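Local coordinates for protein tyrosine--tRNA ligase (Archaeoglobus fulgidus, PDB 2CYB) that probably activates tyrosine with ATP and transfers it to the acceptor end of its cognate tRNA, as a class I synthetase working as a homodimer, at residues A[114-119]-A[163-168]; A[122-127]-A[194-199]; A[126-131]-A[158-163]; A[134-139]-A[187-192]. One frame throughout, in Å; residues are numbered along the deposited sequence.

Contact 1. Residues A[114-119]-A[163-168]; sequences EYQLSR and ALDIAH. With TYR (tyrosine), chain C.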
# COMPACT_ATOMS: atom_id res chain seq x y z
N GLU A 114 -8.98 2.40 -15.62
CA GLU A 114 -9.79 3.53 -16.10
C GLU A 114 -10.05 4.59 -15.02
O GLU A 114 -10.25 5.77 -15.33
CB GLU A 114 -11.15 3.05 -16.61
CG GLU A 114 -11.16 2.39 -17.97
CD GLU A 114 -12.57 1.98 -18.39
OE1 GLU A 114 -13.51 2.76 -18.15
OE2 GLU A 114 -12.74 0.87 -18.94
N TYR A 115 -10.08 4.17 -13.76
CA TYR A 115 -10.35 5.09 -12.67
C TYR A 115 -9.51 4.87 -11.41
O TYR A 115 -9.48 5.73 -10.54
CB TYR A 115 -11.82 4.99 -12.27
CG TYR A 115 -12.18 3.63 -11.70
CD1 TYR A 115 -12.50 2.56 -12.53
CD2 TYR A 115 -12.16 3.41 -10.32
CE1 TYR A 115 -12.79 1.30 -12.01
CE2 TYR A 115 -12.45 2.15 -9.78
CZ TYR A 115 -12.77 1.10 -10.63
OH TYR A 115 -13.06 -0.15 -10.10
N GLN A 116 -8.84 3.72 -11.30
CA GLN A 116 -8.05 3.44 -10.10
C GLN A 116 -6.77 4.25 -9.91
O GLN A 116 -6.09 4.10 -8.90
CB GLN A 116 -7.74 1.94 -10.02
CG GLN A 116 -9.00 1.11 -9.90
CD GLN A 116 -8.75 -0.39 -10.01
OE1 GLN A 116 -7.85 -0.84 -10.72
NE2 GLN A 116 -9.58 -1.16 -9.33
N LEU A 117 -6.44 5.12 -10.87
CA LEU A 117 -5.26 5.96 -10.74
C LEU A 117 -5.67 7.42 -10.64
O LEU A 117 -4.83 8.31 -10.60
CB LEU A 117 -4.32 5.77 -11.93
CG LEU A 117 -3.63 4.41 -12.10
CD1 LEU A 117 -2.74 4.44 -13.34
CD2 LEU A 117 -2.80 4.10 -10.86
N SER A 118 -6.98 7.66 -10.60
CA SER A 118 -7.50 9.02 -10.51
C SER A 118 -7.24 9.59 -9.11
O SER A 118 -7.16 8.85 -8.14
CB SER A 118 -9.01 9.04 -10.81
OG SER A 118 -9.76 8.49 -9.75
N ARG A 119 -7.12 10.91 -9.02
CA ARG A 119 -6.83 11.56 -7.75
C ARG A 119 -7.82 11.23 -6.63
O ARG A 119 -7.41 10.98 -5.49
CB ARG A 119 -6.78 13.08 -7.92
CG ARG A 119 -6.47 13.82 -6.62
CD ARG A 119 -7.04 15.22 -6.63
NE ARG A 119 -6.71 15.93 -5.40
CZ ARG A 119 -5.50 16.37 -5.09
NH1 ARG A 119 -5.29 17.01 -3.94
NH2 ARG A 119 -4.49 16.18 -5.93
N ALA A 163 -12.38 -3.03 -2.06
CA ALA A 163 -13.47 -2.44 -1.30
C ALA A 163 -13.86 -1.11 -1.94
O ALA A 163 -15.05 -0.82 -2.09
CB ALA A 163 -13.05 -2.22 0.15
N LEU A 164 -12.87 -0.31 -2.33
CA LEU A 164 -13.16 0.97 -2.96
C LEU A 164 -13.80 0.84 -4.33
O LEU A 164 -14.51 1.75 -4.78
CB LEU A 164 -11.90 1.83 -3.06
CG LEU A 164 -11.48 2.46 -1.73
CD1 LEU A 164 -10.10 3.10 -1.88
CD2 LEU A 164 -12.54 3.50 -1.31
N ASP A 165 -13.56 -0.28 -5.02
CA ASP A 165 -14.16 -0.47 -6.33
C ASP A 165 -15.68 -0.49 -6.20
O ASP A 165 -16.39 -0.00 -7.07
CB ASP A 165 -13.71 -1.79 -6.96
CG ASP A 165 -12.27 -1.76 -7.39
OD1 ASP A 165 -11.67 -2.85 -7.48
OD2 ASP A 165 -11.74 -0.65 -7.65
N ILE A 166 -16.17 -1.06 -5.10
CA ILE A 166 -17.60 -1.14 -4.85
C ILE A 166 -18.21 0.27 -4.83
O ILE A 166 -19.21 0.55 -5.49
CB ILE A 166 -17.90 -1.86 -3.51
CG1 ILE A 166 -17.46 -3.33 -3.60
CG2 ILE A 166 -19.39 -1.77 -3.19
CD1 ILE A 166 -17.45 -4.04 -2.27
N ALA A 167 -17.58 1.16 -4.07
CA ALA A 167 -18.06 2.54 -3.96
C ALA A 167 -17.90 3.34 -5.25
O ALA A 167 -18.83 4.02 -5.68
CB ALA A 167 -17.33 3.25 -2.83
N HIS A 168 -16.72 3.26 -5.86
CA HIS A 168 -16.48 4.03 -7.08
C HIS A 168 -17.25 3.56 -8.31
O HIS A 168 -17.41 4.33 -9.26
CB HIS A 168 -14.98 4.10 -7.35
CG HIS A 168 -14.25 5.04 -6.44
ND1 HIS A 168 -13.80 6.27 -6.86
CD2 HIS A 168 -13.97 4.96 -5.12
CE1 HIS A 168 -13.26 6.91 -5.84
NE2 HIS A 168 -13.35 6.14 -4.77
N TYR C . -10.41 -10.47 -5.54
CA TYR C . -11.11 -11.04 -6.71
C TYR C . -10.63 -12.47 -6.99
O TYR C . -11.14 -13.07 -7.95
CB TYR C . -10.87 -10.15 -7.93
CG TYR C . -11.44 -8.77 -7.73
CD1 TYR C . -10.65 -7.63 -7.84
CD2 TYR C . -12.80 -8.61 -7.42
CE1 TYR C . -11.19 -6.35 -7.64
CE2 TYR C . -13.35 -7.35 -7.22
CZ TYR C . -12.55 -6.22 -7.34
OH TYR C . -13.11 -4.99 -7.17
OXT TYR C . -9.78 -12.97 -6.23
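Asp165 reaches out from helix 154-168 to meet Tyr115 and Gln116 of the loop 114-119. Its CG stands beside the backbone N, opposite the carbonyl carbon (chi1 -71°), which carries the carboxylate off the helix between the loop and the bound tyrosine. CB already lies 3.3 Å from the phenol OH of the bound tyrosine. At the tip, OD1 accepts a hydrogen bond from the substrate, 2.6 Å from the ligand OH. OD2 accepts from Gln116 and, weakly, from Tyr115. Gln116 NE2 comes to 2.8 Å from OD2 on its syn side, with an N-H...O angle of 159°. OD2 lies in the plane of the Gln116 amide, and the two flat groups are turned only slightly against each other. Tyr115 OH is also 2.8 Å from OD2. OD2 sits at the edge of that ring, near its plane, while the carboxylate stands steeply to it, at 78°.

Gln116, with a weaker bond from Tyr115, thus steadies the carboxylate that recognises the substrate hydroxyl, as a second shell to the tyrosine pocket. Gln116 CG rests on one face of the Tyr115 ring. One turn beyond Asp165, His168 CB packs 4.0 Å from Tyr115 CE2, and the imidazole NE2 is hydrogen-bonded to Asp124. Ser118 OG bonds to Tyr115 O at 2.9 Å across a type I turn and caps the helix that follows.

The loop leads from strand 108-111, at an edge of the Rossmann-fold sheet, into helix 119-131. Tyr121 of that helix meets both Tyr115 and His168 edge-to-face, and Leu69 of strand 65-70 touches Tyr115 and Asp165.

Contact 2. Residues A[122-127]-A[194-199]; sequences VLDVLK and LGYSSP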
# COMPACT_ATOMS: atom_id res chain seq x y z
N VAL A 122 -7.23 7.47 -5.56
CA VAL A 122 -6.00 7.26 -4.81
C VAL A 122 -6.10 7.86 -3.41
O VAL A 122 -5.63 7.27 -2.44
CB VAL A 122 -4.77 7.84 -5.54
CG1 VAL A 122 -4.58 7.14 -6.86
CG2 VAL A 122 -4.94 9.33 -5.75
N LEU A 123 -6.73 9.01 -3.29
CA LEU A 123 -6.88 9.62 -1.99
C LEU A 123 -7.71 8.70 -1.09
O LEU A 123 -7.42 8.56 0.10
CB LEU A 123 -7.53 11.00 -2.13
CG LEU A 123 -7.23 12.08 -1.08
CD1 LEU A 123 -5.88 11.87 -0.41
CD2 LEU A 123 -7.26 13.43 -1.80
N ASP A 124 -8.74 8.07 -1.66
CA ASP A 124 -9.57 7.15 -0.88
C ASP A 124 -8.75 5.95 -0.41
O ASP A 124 -8.94 5.44 0.70
CB ASP A 124 -10.76 6.66 -1.69
CG ASP A 124 -11.94 7.61 -1.63
OD1 ASP A 124 -12.85 7.46 -2.47
OD2 ASP A 124 -11.95 8.49 -0.75
N VAL A 125 -7.85 5.49 -1.27
CA VAL A 125 -6.98 4.36 -0.93
C VAL A 125 -6.15 4.73 0.28
O VAL A 125 -6.01 3.95 1.22
CB VAL A 125 -6.04 3.97 -2.11
CG1 VAL A 125 -4.98 2.98 -1.63
CG2 VAL A 125 -6.85 3.36 -3.24
N LEU A 126 -5.59 5.95 0.26
CA LEU A 126 -4.77 6.39 1.38
C LEU A 126 -5.59 6.48 2.67
O LEU A 126 -5.09 6.14 3.74
CB LEU A 126 -4.12 7.75 1.06
CG LEU A 126 -3.11 7.74 -0.10
CD1 LEU A 126 -2.37 9.06 -0.09
CD2 LEU A 126 -2.13 6.58 0.04
N LYS A 127 -6.83 6.94 2.56
CA LYS A 127 -7.71 7.05 3.73
C LYS A 127 -8.04 5.66 4.24
O LYS A 127 -8.02 5.40 5.45
CB LYS A 127 -8.99 7.80 3.35
CG LYS A 127 -8.77 9.27 3.04
CD LYS A 127 -10.06 9.95 2.59
CE LYS A 127 -9.85 11.44 2.37
NZ LYS A 127 -11.11 12.12 1.95
N LEU A 194 -15.71 6.48 4.92
CA LEU A 194 -15.28 7.33 3.83
C LEU A 194 -16.48 7.99 3.16
O LEU A 194 -16.36 8.57 2.08
CB LEU A 194 -14.46 6.53 2.81
CG LEU A 194 -12.98 6.34 3.17
CD1 LEU A 194 -12.86 5.54 4.46
CD2 LEU A 194 -12.26 5.62 2.04
N GLY A 195 -17.63 7.88 3.80
CA GLY A 195 -18.83 8.48 3.25
C GLY A 195 -19.55 7.67 2.20
O GLY A 195 -20.34 8.22 1.43
N TYR A 196 -19.28 6.36 2.13
CA TYR A 196 -19.95 5.51 1.15
C TYR A 196 -20.85 4.50 1.85
O TYR A 196 -20.66 4.20 3.02
CB TYR A 196 -18.92 4.77 0.29
CG TYR A 196 -17.97 5.69 -0.44
CD1 TYR A 196 -16.61 5.69 -0.13
CD2 TYR A 196 -18.42 6.53 -1.45
CE1 TYR A 196 -15.72 6.52 -0.82
CE2 TYR A 196 -17.54 7.36 -2.14
CZ TYR A 196 -16.19 7.35 -1.82
OH TYR A 196 -15.31 8.15 -2.51
N SER A 197 -21.83 3.98 1.13
CA SER A 197 -22.75 3.02 1.74
C SER A 197 -22.15 1.62 1.86
O SER A 197 -21.27 1.23 1.08
CB SER A 197 -24.06 2.97 0.95
OG SER A 197 -23.82 2.75 -0.43
N SER A 198 -22.62 0.87 2.85
CA SER A 198 -22.16 -0.49 3.06
C SER A 198 -22.87 -1.33 2.00
O SER A 198 -24.09 -1.27 1.87
CB SER A 198 -22.55 -0.95 4.47
OG SER A 198 -22.07 -2.26 4.73
N PRO A 199 -22.11 -2.11 1.21
CA PRO A 199 -22.72 -2.93 0.16
C PRO A 199 -23.36 -4.23 0.62
O PRO A 199 -22.97 -4.83 1.63
CB PRO A 199 -21.55 -3.19 -0.77
CG PRO A 199 -20.43 -3.38 0.21
CD PRO A 199 -20.64 -2.22 1.18
O HOH W 1 -14.07 9.55 0.71
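Tyr196 and Asp124 meet head-on, phenol oxygen to carboxylate. Tyr196 OH donates to Asp124 OD1 at 2.6 Å. It arrives on the syn side of that oxygen, 16° out of the carboxylate plane. The acid lies at the edge of the ring, near the ring plane, yet the two flat groups are turned almost perpendicular, 88° apart. Asp124 CG is opposite the carbonyl carbon (chi1 -85°), and from there the carboxylate faces the loop. With His168 also bonded to it, OD1 links helix 119-131 to both the loop and helix 154-168. Two hydrogen-bond partners on one oxygen would probably favour a charged carboxylate.

This is packing of the Rossmann-fold catalytic domain on the side of the dimer interface. Helix 119-131 also packs on the second subunit, where Val122 meets Val122 of that chain. The loop 194-199 runs from helix 181-190 to strand 200-204 of the central sheet.

The other carboxylate oxygen is used through solvent. A water gives one hydrogen to Asp124 OD2 and one to Leu194 O, each at 2.8 Å. Leu194 O in turn lies over one face of the Tyr196 ring, toward its rim. The Leu194 side chain runs past Asp124 in the opposite sense. Its CD2 branch does the touching, 3.6 Å from Asp124 O and 4.1 Å from Lys127 CB. The same leucine also packs on Met128 and Ile131, one and two turns on from Asp124. Lys127 adds only the base of its side chain to the contact.

Contact 3. Residues A[126-131]-A[158-163]; sequences LKMARI and YPLMQA. With TYR (tyrosine), chain C.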
# COMPACT_ATOMS: atom_id res chain seq x y z
N LEU A 126 -5.59 5.95 0.26
CA LEU A 126 -4.77 6.39 1.38
C LEU A 126 -5.59 6.48 2.67
O LEU A 126 -5.09 6.14 3.74
CB LEU A 126 -4.12 7.75 1.06
CG LEU A 126 -3.11 7.74 -0.10
CD1 LEU A 126 -2.37 9.06 -0.09
CD2 LEU A 126 -2.13 6.58 0.04
N LYS A 127 -6.83 6.94 2.56
CA LYS A 127 -7.71 7.05 3.73
C LYS A 127 -8.04 5.66 4.24
O LYS A 127 -8.02 5.40 5.45
CB LYS A 127 -8.99 7.80 3.35
CG LYS A 127 -8.77 9.27 3.04
CD LYS A 127 -10.06 9.95 2.59
CE LYS A 127 -9.85 11.44 2.37
NZ LYS A 127 -11.11 12.12 1.95
N MET A 128 -8.37 4.76 3.32
CA MET A 128 -8.67 3.37 3.69
C MET A 128 -7.45 2.76 4.39
O MET A 128 -7.58 2.07 5.41
CB MET A 128 -9.01 2.54 2.45
CG MET A 128 -10.44 2.68 1.97
SD MET A 128 -11.60 1.90 3.13
CE MET A 128 -11.29 0.18 2.80
N ALA A 129 -6.26 3.00 3.83
CA ALA A 129 -5.04 2.44 4.42
C ALA A 129 -4.78 2.98 5.82
O ALA A 129 -4.26 2.27 6.68
CB ALA A 129 -3.82 2.73 3.52
N ARG A 130 -5.12 4.25 6.04
CA ARG A 130 -4.91 4.89 7.34
C ARG A 130 -5.82 4.31 8.43
O ARG A 130 -5.45 4.31 9.61
CB ARG A 130 -5.15 6.40 7.21
CG ARG A 130 -5.34 7.14 8.52
CD ARG A 130 -4.06 7.20 9.33
NE ARG A 130 -4.23 7.98 10.56
CZ ARG A 130 -4.64 7.48 11.72
NH1 ARG A 130 -4.75 8.27 12.78
NH2 ARG A 130 -4.91 6.19 11.83
N ILE A 131 -7.00 3.82 8.05
CA ILE A 131 -7.93 3.28 9.05
C ILE A 131 -8.02 1.76 9.09
O ILE A 131 -8.78 1.20 9.87
CB ILE A 131 -9.36 3.86 8.86
CG1 ILE A 131 -9.98 3.36 7.55
CG2 ILE A 131 -9.28 5.39 8.80
CD1 ILE A 131 -11.46 3.75 7.37
N TYR A 158 -4.14 -4.27 -2.21
CA TYR A 158 -5.16 -4.98 -2.99
C TYR A 158 -6.59 -5.00 -2.37
O TYR A 158 -7.55 -4.59 -3.03
CB TYR A 158 -4.64 -6.41 -3.25
CG TYR A 158 -5.48 -7.33 -4.11
CD1 TYR A 158 -4.97 -7.84 -5.31
CD2 TYR A 158 -6.74 -7.75 -3.69
CE1 TYR A 158 -5.70 -8.77 -6.06
CE2 TYR A 158 -7.47 -8.66 -4.43
CZ TYR A 158 -6.96 -9.16 -5.61
OH TYR A 158 -7.72 -10.04 -6.34
N PRO A 159 -6.74 -5.46 -1.11
CA PRO A 159 -8.09 -5.50 -0.52
C PRO A 159 -8.74 -4.13 -0.36
O PRO A 159 -9.95 -4.00 -0.52
CB PRO A 159 -7.87 -6.20 0.82
CG PRO A 159 -6.46 -5.78 1.18
CD PRO A 159 -5.73 -5.92 -0.14
N LEU A 160 -7.94 -3.13 -0.04
CA LEU A 160 -8.47 -1.78 0.13
C LEU A 160 -9.06 -1.30 -1.20
O LEU A 160 -10.14 -0.69 -1.22
CB LEU A 160 -7.36 -0.83 0.56
CG LEU A 160 -6.50 -1.29 1.74
CD1 LEU A 160 -5.50 -0.19 2.09
CD2 LEU A 160 -7.38 -1.62 2.94
N MET A 161 -8.36 -1.57 -2.28
CA MET A 161 -8.80 -1.15 -3.60
C MET A 161 -10.04 -1.90 -4.03
O MET A 161 -10.90 -1.33 -4.69
CB MET A 161 -7.68 -1.34 -4.62
CG MET A 161 -6.60 -0.27 -4.52
SD MET A 161 -5.32 -0.51 -5.76
CE MET A 161 -6.28 -0.46 -7.29
N GLN A 162 -10.13 -3.18 -3.68
CA GLN A 162 -11.31 -3.96 -4.03
C GLN A 162 -12.53 -3.35 -3.34
O GLN A 162 -13.58 -3.18 -3.96
CB GLN A 162 -11.16 -5.42 -3.61
CG GLN A 162 -12.36 -6.27 -4.00
CD GLN A 162 -12.06 -7.75 -3.92
OE1 GLN A 162 -10.91 -8.17 -4.10
NE2 GLN A 162 -13.09 -8.56 -3.69
N ALA A 163 -12.38 -3.03 -2.06
CA ALA A 163 -13.47 -2.44 -1.30
C ALA A 163 -13.86 -1.11 -1.94
O ALA A 163 -15.05 -0.82 -2.09
CB ALA A 163 -13.05 -2.22 0.15
N TYR C . -10.41 -10.47 -5.54
CA TYR C . -11.11 -11.04 -6.71
C TYR C . -10.63 -12.47 -6.99
O TYR C . -11.14 -13.07 -7.95
CB TYR C . -10.87 -10.15 -7.93
CG TYR C . -11.44 -8.77 -7.73
CD1 TYR C . -10.65 -7.63 -7.84
CD2 TYR C . -12.80 -8.61 -7.42
CE1 TYR C . -11.19 -6.35 -7.64
CE2 TYR C . -13.35 -7.35 -7.22
CZ TYR C . -12.55 -6.22 -7.34
OH TYR C . -13.11 -4.99 -7.17
OXT TYR C . -9.78 -12.97 -6.23
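Met128 and Ala129 of helix 119-131 meet Leu160 and Ala163 of helix 154-168 in a buried, apolar contact with no hydrogen bond between the segments. Leu126, ahead of them, faces Ile73 of the second subunit. Met128 comes next and points at the partner helix. Its CB is 4.2 Å from Leu160 CB, close to where the backbones approach most nearly. The chain then bends at both later torsions (chi2 -70°, chi3 -74°). This turns the thioether toward Ala163 of helix 154-168 and brings the methyl CE to 4.0 Å from Ala163 CB.

Ala129 receives the other end of the leucine. Leu160 CD1 lies 3.5 Å from Ala129 CA and 3.7 Å from Ala129 CB, so this branch presses on the backbone as well as the methyl. The small alanine lets the leucine come that close. The axes of the two helical segments pass 9.6 Å apart, with 122° between their N-to-C directions.

Both helices belong to the Rossmann-fold catalytic domain of a class I synthetase. Helix 154-168 has two functions: Leu160 and Ala163 pack on helix 119-131, while Tyr158 and Gln162 turn to the bound tyrosine. The substrate ammonium N donates to Tyr158 OH and to Gln162 OE1, each at 2.8 Å. It lies in the plane of the Tyr158 ring, at its edge. Gln162 CG also touches the phenol ring of the ligand, 3.3 Å from its CZ. Gln162 NE2 is held by Gln180, another tyrosine-binding residue.

Past Ala129, Arg130 forms a salt bridge with Glu79 of the second subunit. Ile131, last in the segment, packs on Asn190 and Leu194 of its own chain.

Contact 4. Residues A[134-139]-A[187-192]; sequences LNRARR and ARENLP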
# COMPACT_ATOMS: atom_id res chain seq x y z
N LEU A 134 -2.89 -3.46 9.39
CA LEU A 134 -2.20 -4.38 8.50
C LEU A 134 -2.75 -5.79 8.75
O LEU A 134 -2.95 -6.57 7.82
CB LEU A 134 -0.69 -4.36 8.78
CG LEU A 134 0.14 -5.39 8.00
CD1 LEU A 134 -0.08 -5.22 6.49
CD2 LEU A 134 1.61 -5.23 8.36
N ASN A 135 -3.01 -6.10 10.01
CA ASN A 135 -3.54 -7.40 10.39
C ASN A 135 -4.84 -7.74 9.66
O ASN A 135 -4.98 -8.83 9.09
CB ASN A 135 -3.78 -7.43 11.90
CG ASN A 135 -4.20 -8.79 12.40
OD1 ASN A 135 -4.76 -8.92 13.49
ND2 ASN A 135 -3.93 -9.82 11.61
N ARG A 136 -5.79 -6.82 9.68
CA ARG A 136 -7.08 -7.03 9.03
C ARG A 136 -6.90 -7.20 7.52
O ARG A 136 -7.52 -8.07 6.90
CB ARG A 136 -8.01 -5.84 9.32
CG ARG A 136 -9.44 -5.99 8.81
CD ARG A 136 -10.27 -6.91 9.69
NE ARG A 136 -11.67 -7.01 9.26
CZ ARG A 136 -12.54 -6.00 9.26
NH1 ARG A 136 -13.78 -6.20 8.85
NH2 ARG A 136 -12.17 -4.79 9.67
N ALA A 137 -6.03 -6.38 6.93
CA ALA A 137 -5.78 -6.46 5.50
C ALA A 137 -5.13 -7.79 5.13
O ALA A 137 -5.54 -8.45 4.17
CB ALA A 137 -4.88 -5.31 5.08
N ARG A 138 -4.11 -8.18 5.88
CA ARG A 138 -3.41 -9.42 5.62
C ARG A 138 -4.36 -10.61 5.73
O ARG A 138 -4.35 -11.50 4.88
CB ARG A 138 -2.25 -9.59 6.60
CG ARG A 138 -1.26 -10.67 6.22
CD ARG A 138 -0.24 -10.86 7.33
NE ARG A 138 0.98 -11.53 6.87
CZ ARG A 138 1.00 -12.67 6.18
NH1 ARG A 138 -0.13 -13.28 5.84
NH2 ARG A 138 2.17 -13.21 5.84
N ARG A 139 -5.18 -10.63 6.77
CA ARG A 139 -6.12 -11.73 6.94
C ARG A 139 -7.18 -11.79 5.84
O ARG A 139 -7.61 -12.88 5.45
CB ARG A 139 -6.79 -11.67 8.33
CG ARG A 139 -5.83 -12.00 9.46
CD ARG A 139 -6.51 -12.15 10.83
NE ARG A 139 -6.52 -10.91 11.60
CZ ARG A 139 -7.51 -10.02 11.60
NH1 ARG A 139 -7.42 -8.92 12.34
NH2 ARG A 139 -8.60 -10.24 10.87
N ALA A 187 -15.05 -4.02 3.52
CA ALA A 187 -15.73 -2.97 2.77
C ALA A 187 -16.94 -2.47 3.56
O ALA A 187 -17.12 -1.27 3.75
CB ALA A 187 -16.17 -3.50 1.41
N ARG A 188 -17.76 -3.41 4.03
CA ARG A 188 -18.95 -3.05 4.80
C ARG A 188 -18.62 -2.23 6.04
O ARG A 188 -19.37 -1.33 6.42
CB ARG A 188 -19.72 -4.32 5.23
CG ARG A 188 -20.44 -5.04 4.09
CD ARG A 188 -21.09 -6.35 4.56
NE ARG A 188 -22.11 -6.14 5.60
CZ ARG A 188 -23.37 -5.79 5.36
NH1 ARG A 188 -23.80 -5.58 4.13
NH2 ARG A 188 -24.22 -5.65 6.38
N GLU A 189 -17.49 -2.52 6.66
CA GLU A 189 -17.08 -1.82 7.87
C GLU A 189 -16.37 -0.48 7.63
O GLU A 189 -16.60 0.49 8.36
CB GLU A 189 -16.19 -2.74 8.72
CG GLU A 189 -15.79 -2.16 10.07
CD GLU A 189 -14.95 -3.13 10.89
OE1 GLU A 189 -15.42 -4.25 11.15
OE2 GLU A 189 -13.82 -2.76 11.27
N ASN A 190 -15.53 -0.43 6.60
CA ASN A 190 -14.75 0.77 6.31
C ASN A 190 -15.33 1.79 5.34
O ASN A 190 -15.08 2.99 5.50
CB ASN A 190 -13.36 0.37 5.82
CG ASN A 190 -12.46 -0.07 6.95
OD1 ASN A 190 -12.94 -0.44 8.03
ND2 ASN A 190 -11.16 -0.05 6.72
N LEU A 191 -16.08 1.34 4.33
CA LEU A 191 -16.63 2.28 3.36
C LEU A 191 -17.47 3.40 3.98
O LEU A 191 -17.38 4.54 3.55
CB LEU A 191 -17.45 1.54 2.30
CG LEU A 191 -16.61 0.70 1.32
CD1 LEU A 191 -17.50 0.15 0.23
CD2 LEU A 191 -15.51 1.55 0.72
N PRO A 192 -18.27 3.09 5.01
CA PRO A 192 -19.06 4.17 5.59
C PRO A 192 -18.18 5.28 6.17
O PRO A 192 -18.56 6.45 6.17
CB PRO A 192 -19.89 3.47 6.67
CG PRO A 192 -20.06 2.08 6.11
CD PRO A 192 -18.66 1.79 5.59
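Arg136 and Glu189 make a surface contact that rests on their charged ends. The salt bridge runs from Arg136 NH2 to Glu189 OE2 at 3.1 Å. Its hydrogen bond is weak, with an N-H...O angle of 135°. The guanidinium and carboxylate planes are 36° apart, and OE2 approaches obliquely. Arg136 NH1 lies 3.4 Å from Glu189 OE1, so both terminal nitrogens of the guanidinium are near the acid. Each side chain starts with CG opposite its backbone N, and the arginine bends at its second torsion (chi2 77°) while the glutamate stays extended. These long side chains bridge well-separated backbones: the nearest CA atoms, of Arg136 and Asn190, are 11.3 Å apart.

Glu189 is on the solvent side, and the pairing there is loose. The closer packing is that of helix 181-190 on other helices. Ala187 is buried against Ala163 and Ile166 of helix 154-168, and Asn190 rests on Met128 and Ile131 of helix 119-131. Neither residue packs on helix 134-140, so between the two segments the charged pair is the sole direct contact.

The bridge joins two helices of the catalytic domain away from the annotated sites. Helix 134-140 follows helix 119-131 and packs at the dimer interface, where Leu134 meets Leu134 of the second subunit. Helix 181-190 lies against helix 154-168 and leads on toward strand 200-204.

Overall arrangement
The four contacts lie on one side of the catalytic domain, and each has residues that touch the second subunit. Helix 154-168 carries contacts 1 and 3, whose centres are 10 Å apart, and both reach the bound tyrosine: contact 1 at the phenol oxygen, contact 3 at the amino group and, through Gln162, the ring. Contact 2 shares helix 119-131 with contact 3, 7 Å away. It joins contact 1 through His168 NE2 and Asp124 OD1, 2.7 Å apart, although Asp124 is about 13 Å from the ligand. Contact 4 lies away from the annotated sites, its centre 7 Å from that of contact 3. Ala187 CB packs 3.6 Å from Ala163 CB, and Arg188 NH1 lies 2.7 Å from Pro199 O of contact 2.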